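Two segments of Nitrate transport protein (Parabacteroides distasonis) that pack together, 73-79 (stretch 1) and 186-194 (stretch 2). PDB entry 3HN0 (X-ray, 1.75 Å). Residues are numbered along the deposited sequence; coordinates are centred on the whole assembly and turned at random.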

ATOM      1  N   ILE A  73     -13.910  27.399  -1.565  1.00 15.90           N
ATOM      2  CA  ILE A  73     -14.561  27.098  -0.249  1.00 14.87           C
ATOM      3  C   ILE A  73     -13.478  26.977   0.811  1.00 17.73           C
ATOM      4  O   ILE A  73     -12.442  26.345   0.545  1.00 14.42           O
ATOM      5  N   LYS A  74     -13.682  27.600   1.985  1.00 16.29           N
ATOM      6  CA  LYS A  74     -12.639  27.642   3.016  1.00 14.69           C
ATOM      7  C   LYS A  74     -12.640  26.337   3.846  1.00 17.43           C
ATOM      8  O   LYS A  74     -13.241  26.247   4.925  1.00 19.27           O
ATOM      9  N   ILE A  75     -11.998  25.319   3.268  1.00 13.18           N
ATOM     10  CA  ILE A  75     -11.732  24.074   3.954  1.00 14.35           C
ATOM     11  C   ILE A  75     -10.294  23.684   3.691  1.00 15.65           C
ATOM     12  O   ILE A  75      -9.681  24.145   2.729  1.00 15.07           O
ATOM     13  N   LYS A  76      -9.769  22.826   4.547  1.00 13.16           N
ATOM     14  CA  LYS A  76      -8.508  22.173   4.316  1.00 14.82           C
ATOM     15  C   LYS A  76      -8.685  20.698   4.596  1.00 14.67           C
ATOM     16  O   LYS A  76      -9.616  20.257   5.329  1.00 12.10           O
ATOM     17  N   LEU A  77      -7.762  19.935   4.064  1.00 13.44           N
ATOM     18  CA  LEU A  77      -7.756  18.517   4.267  1.00 10.03           C
ATOM     19  C   LEU A  77      -6.995  18.127   5.538  1.00 12.34           C
ATOM     20  O   LEU A  77      -5.807  18.390   5.644  1.00 13.97           O
ATOM     21  N   ALA A  78      -7.657  17.455   6.487  1.00 10.16           N
ATOM     22  CA  ALA A  78      -6.951  16.892   7.634  1.00 11.09           C
ATOM     23  C   ALA A  78      -6.218  15.610   7.265  1.00 14.46           C
ATOM     24  O   ALA A  78      -5.036  15.460   7.574  1.00 13.39           O
ATOM     25  N   GLY A  79      -6.937  14.668   6.640  1.00 13.64           N
ATOM     26  CA  GLY A  79      -6.383  13.375   6.360  1.00 12.53           C
ATOM     27  C   GLY A  79      -7.432  12.413   5.887  1.00 13.50           C
ATOM     28  O   GLY A  79      -8.542  12.833   5.541  1.00 12.17           O
ATOM     29  N   VAL A 186     -11.273  13.744   5.260  1.00 10.57           N
ATOM     30  CA  VAL A 186     -11.785  14.486   6.417  1.00 10.85           C
ATOM     31  C   VAL A 186     -11.355  15.915   6.195  1.00 11.75           C
ATOM     32  O   VAL A 186     -10.148  16.209   6.204  1.00 11.97           O
ATOM     33  N   VAL A 187     -12.321  16.818   6.066  1.00 10.57           N
ATOM     34  CA  VAL A 187     -12.034  18.236   5.858  1.00  9.83           C
ATOM     35  C   VAL A 187     -12.549  19.064   7.030  1.00 11.50           C
ATOM     36  O   VAL A 187     -13.453  18.624   7.748  1.00 12.54           O
ATOM     37  N   TYR A 188     -11.972  20.255   7.214  1.00 13.18           N
ATOM     38  CA  TYR A 188     -12.306  21.092   8.341  1.00 13.26           C
ATOM     39  C   TYR A 188     -12.291  22.554   7.940  1.00 15.61           C
ATOM     40  O   TYR A 188     -11.612  22.964   6.971  1.00 13.96           O
ATOM     41  N   THR A 189     -13.014  23.325   8.724  1.00 12.41           N
ATOM     42  CA  THR A 189     -13.159  24.757   8.465  1.00 13.64           C
ATOM     43  C   THR A 189     -12.165  25.525   9.326  1.00 13.08           C
ATOM     44  O   THR A 189     -11.519  24.991  10.204  1.00 16.39           O
ATOM     45  N   PRO A 190     -11.981  26.826   9.045  1.00 13.55           N
ATOM     46  CA  PRO A 190     -10.899  27.518   9.717  1.00 13.13           C
ATOM     47  C   PRO A 190     -10.928  27.576  11.250  1.00 11.33           C
ATOM     48  O   PRO A 190      -9.863  27.645  11.882  1.00 14.86           O
ATOM     49  N   THR A 191     -12.111  27.605  11.842  1.00 16.86           N
ATOM     50  CA  THR A 191     -12.181  27.655  13.305  1.00 17.17           C
ATOM     51  C   THR A 191     -11.832  26.318  13.920  1.00 15.11           C
ATOM     52  O   THR A 191     -11.654  26.228  15.126  1.00 12.39           O
HETATM   53  N   MSE A 192     -11.703  25.289  13.083  1.00 11.52           N
HETATM   54  CA  MSE A 192     -11.210  23.996  13.553  1.00 13.07           C
HETATM   55  C   MSE A 192      -9.699  23.833  13.560  1.00 13.34           C
HETATM   56  O   MSE A 192      -9.197  22.882  14.151  1.00 12.80           O
ATOM     57  N   GLU A 193      -8.937  24.779  13.010  1.00 15.90           N
ATOM     58  CA  GLU A 193      -7.484  24.599  12.970  1.00 13.95           C
ATOM     59  C   GLU A 193      -6.862  24.351  14.353  1.00 14.79           C
ATOM     60  O   GLU A 193      -6.058  23.409  14.553  1.00 14.23           O
ATOM     61  N   LYS A 194      -7.302  25.151  15.320  1.00 13.26           N
ATOM     62  CA  LYS A 194      -6.826  25.034  16.679  1.00 13.21           C
ATOM     63  C   LYS A 194      -7.163  23.679  17.268  1.00 13.40           C
ATOM     64  O   LYS A 194      -6.499  23.269  18.183  1.00 16.65           O
TER

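The frame of this contact is backbone, and the side chains are placed by it. Strand 76-79 runs antiparallel to strand 186-188, and four hydrogen bonds fix the register: Lys76 N to Tyr188 O and Tyr188 N to Lys76 O, both 3.0 Å, then Ala78 N to Val186 O at 2.8 Å and Val186 N to Gly79 O at 2.9 Å. Two short CA-H...O contacts use acceptors already in the ladder, Ile75 CA to Tyr188 O and Val187 CA to Lys76 O, each 3.2 Å. Between Leu77 and Gly79 the register slips by one residue, a beta bulge that takes Ala78 out of the usual alternation; its phi/psi of -77/-51 is not that of an extended strand, and its CB points toward the other stretch.

Apolar packing follows the two faces of the sheet. Leu77 and Val187 are a non-hydrogen-bonded pair with side chains on one face. Leu77 is t at chi1 and p at chi2, which brings its end nearer the partner strand than its CB direction suggests: CD1 lies 4.4 Å from Val187 CG1 and 3.6 Å from Val186 O. Val187, in the m rotamer, is also met by Ile75, whose CB points sideways from the loop ahead of the strand; with chi1 p and chi2 t, Ile75 CD1 reaches to 4.1 Å from Val187 CB. Thus Val187 sits within reach of two larger aliphatic chains.

The other face carries Lys76, Val186 and Tyr188. At the bulge the Ala78 methyl meets two neighbours: Ala78 CB is 3.8 Å from Tyr188 CD1 and 4.3 Å from Val186 CG1, with Val186 in the t rotamer. Tyr188, chi1 p and chi2 -86°, loses more area to the opposite stretch than any other residue here. The end of its side chain comes nearer strand 76-79, with Ala78 N at the ring edge, 3.8 Å from Tyr188 CE1. Gly79, without a side chain, pairs with Val186 by a main-chain hydrogen bond, and Val186 CB lies 3.7 Å from Gly79 O.

Two polar side chains, Lys76 and Glu193, come near the hydroxyl end of that ring. Tyr188 OH donates to Glu193 OE1 at 2.6 Å, a bond within the second stretch that ties the ring to the segment following Pro190. Lys76 meets the hydroxyl from the other strand, its CB 3.8 Å from Tyr188 OH, while its chain (m, t, t, m) leads away. Lys76 CD comes within 4.4 Å of Glu193 OE1, but the ammonium does not pair with it; Lys76 NZ is satisfied elsewhere in the structure.

Beyond the strands the contact continues through Lys74 and Pro190. Pro190 CD touches Lys74 O at 3.3 Å and Pro190 CG approaches Lys74 CB at 4.1 Å, whereas the rest of Lys74 heads away. The rule to read is economical: backbone sets register, Leu77 and Val187 meet on one face, and on the other Tyr188, held by a carboxylate, packs with Ala78 beside Val186.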

ATOM      1  CB  ILE A  73     -15.426  25.823  -0.319  1.00 13.16           C
ATOM      2  CG1 ILE A  73     -16.535  25.987  -1.325  1.00 21.78           C
ATOM      3  CG2 ILE A  73     -16.051  25.471   1.044  1.00 18.45           C
ATOM      4  CD1 ILE A  73     -17.212  27.372  -1.187  1.00 18.30           C
ATOM      5  CB  LYS A  74     -12.758  28.884   3.879  1.00 16.79           C
ATOM      6  CG  LYS A  74     -12.358  30.160   3.112  1.00 19.18           C
ATOM      7  CD  LYS A  74     -12.428  31.375   4.041  1.00 29.95           C
ATOM      8  CE  LYS A  74     -11.895  32.652   3.370  1.00 39.33           C
ATOM      9  NZ  LYS A  74     -12.760  33.071   2.235  1.00 44.66           N
ATOM     10  CB  ILE A  75     -12.680  22.919   3.480  1.00 12.91           C
ATOM     11  CG1 ILE A  75     -12.588  22.707   1.950  1.00 13.74           C
ATOM     12  CG2 ILE A  75     -14.136  23.180   3.930  1.00 15.52           C
ATOM     13  CD1 ILE A  75     -13.120  21.403   1.461  1.00 20.44           C
ATOM     14  CB  LYS A  76      -7.374  22.735   5.192  1.00 15.98           C
ATOM     15  CG  LYS A  76      -7.079  24.205   4.917  1.00 15.27           C
ATOM     16  CD  LYS A  76      -5.786  24.681   5.509  1.00 19.04           C
ATOM     17  CE  LYS A  76      -5.547  26.172   5.227  1.00 23.52           C
ATOM     18  NZ  LYS A  76      -5.589  26.527   3.744  1.00 16.74           N
ATOM     19  CB  LEU A  77      -7.093  17.822   3.088  1.00 11.21           C
ATOM     20  CG  LEU A  77      -6.951  16.315   3.207  1.00 12.18           C
ATOM     21  CD1 LEU A  77      -8.311  15.588   3.140  1.00 13.12           C
ATOM     22  CD2 LEU A  77      -6.031  15.790   2.106  1.00 13.47           C
ATOM     23  CB  ALA A  78      -7.911  16.656   8.860  1.00 11.74           C
ATOM     24  CB  VAL A 186     -11.233  13.948   7.753  1.00 12.22           C
ATOM     25  CG1 VAL A 186     -11.764  14.775   8.930  1.00 14.51           C
ATOM     26  CG2 VAL A 186     -11.550  12.455   7.937  1.00 16.61           C
ATOM     27  CB  VAL A 187     -12.650  18.745   4.529  1.00 10.09           C
ATOM     28  CG1 VAL A 187     -12.076  17.877   3.345  1.00 13.73           C
ATOM     29  CG2 VAL A 187     -14.191  18.815   4.566  1.00  8.31           C
ATOM     30  CB  TYR A 188     -11.355  20.814   9.516  1.00 13.63           C
ATOM     31  CG  TYR A 188      -9.931  21.180   9.311  1.00 11.88           C
ATOM     32  CD1 TYR A 188      -9.037  20.308   8.702  1.00 13.85           C
ATOM     33  CD2 TYR A 188      -9.442  22.447   9.688  1.00 11.71           C
ATOM     34  CE1 TYR A 188      -7.753  20.646   8.480  1.00 17.46           C
ATOM     35  CE2 TYR A 188      -8.136  22.765   9.491  1.00 13.22           C
ATOM     36  CZ  TYR A 188      -7.271  21.872   8.918  1.00 14.87           C
ATOM     37  OH  TYR A 188      -5.934  22.218   8.672  1.00 17.40           O
ATOM     38  CB  THR A 189     -14.595  25.214   8.793  1.00 16.27           C
ATOM     39  OG1 THR A 189     -14.887  24.808  10.107  1.00 15.78           O
ATOM     40  CG2 THR A 189     -15.667  24.642   7.827  1.00 17.03           C
ATOM     41  CB  PRO A 190     -11.039  28.948   9.133  1.00 15.69           C
ATOM     42  CG  PRO A 190     -11.491  28.718   7.784  1.00 17.20           C
ATOM     43  CD  PRO A 190     -12.474  27.595   7.890  1.00 14.23           C
ATOM     44  CB  THR A 191     -13.544  28.121  13.840  1.00 20.92           C
ATOM     45  OG1 THR A 191     -14.573  27.355  13.239  1.00 20.23           O
ATOM     46  CG2 THR A 191     -13.753  29.586  13.497  1.00 26.03           C
HETATM   47  CB  MSE A 192     -11.837  22.863  12.751  1.00 13.18           C
HETATM   48  CG  MSE A 192     -13.323  22.737  12.910  1.00 13.97           C
HETATM   49 SE   MSE A 192     -13.932  22.267  14.726  0.75 10.40          SE
HETATM   50  CE  MSE A 192     -14.373  23.920  15.254  1.00 13.06           C
ATOM     51  CB  GLU A 193      -6.827  25.770  12.245  1.00 13.66           C
ATOM     52  CG  GLU A 193      -5.350  25.587  12.021  1.00 19.03           C
ATOM     53  CD  GLU A 193      -5.030  24.457  11.062  1.00 18.69           C
ATOM     54  OE1 GLU A 193      -5.391  24.518   9.866  1.00 21.40           O
ATOM     55  OE2 GLU A 193      -4.421  23.479  11.526  1.00 18.43           O
ATOM     56  CB  LYS A 194      -7.408  26.147  17.599  1.00 13.00           C
ATOM     57  CG  LYS A 194      -8.879  26.134  17.790  1.00 11.40           C
ATOM     58  CD  LYS A 194      -9.357  27.457  18.477  1.00 19.11           C
ATOM     59  CE  LYS A 194     -10.861  27.612  18.437  1.00 24.45           C
ATOM     60  NZ  LYS A 194     -11.467  28.138  17.148  1.00 25.30           N
TER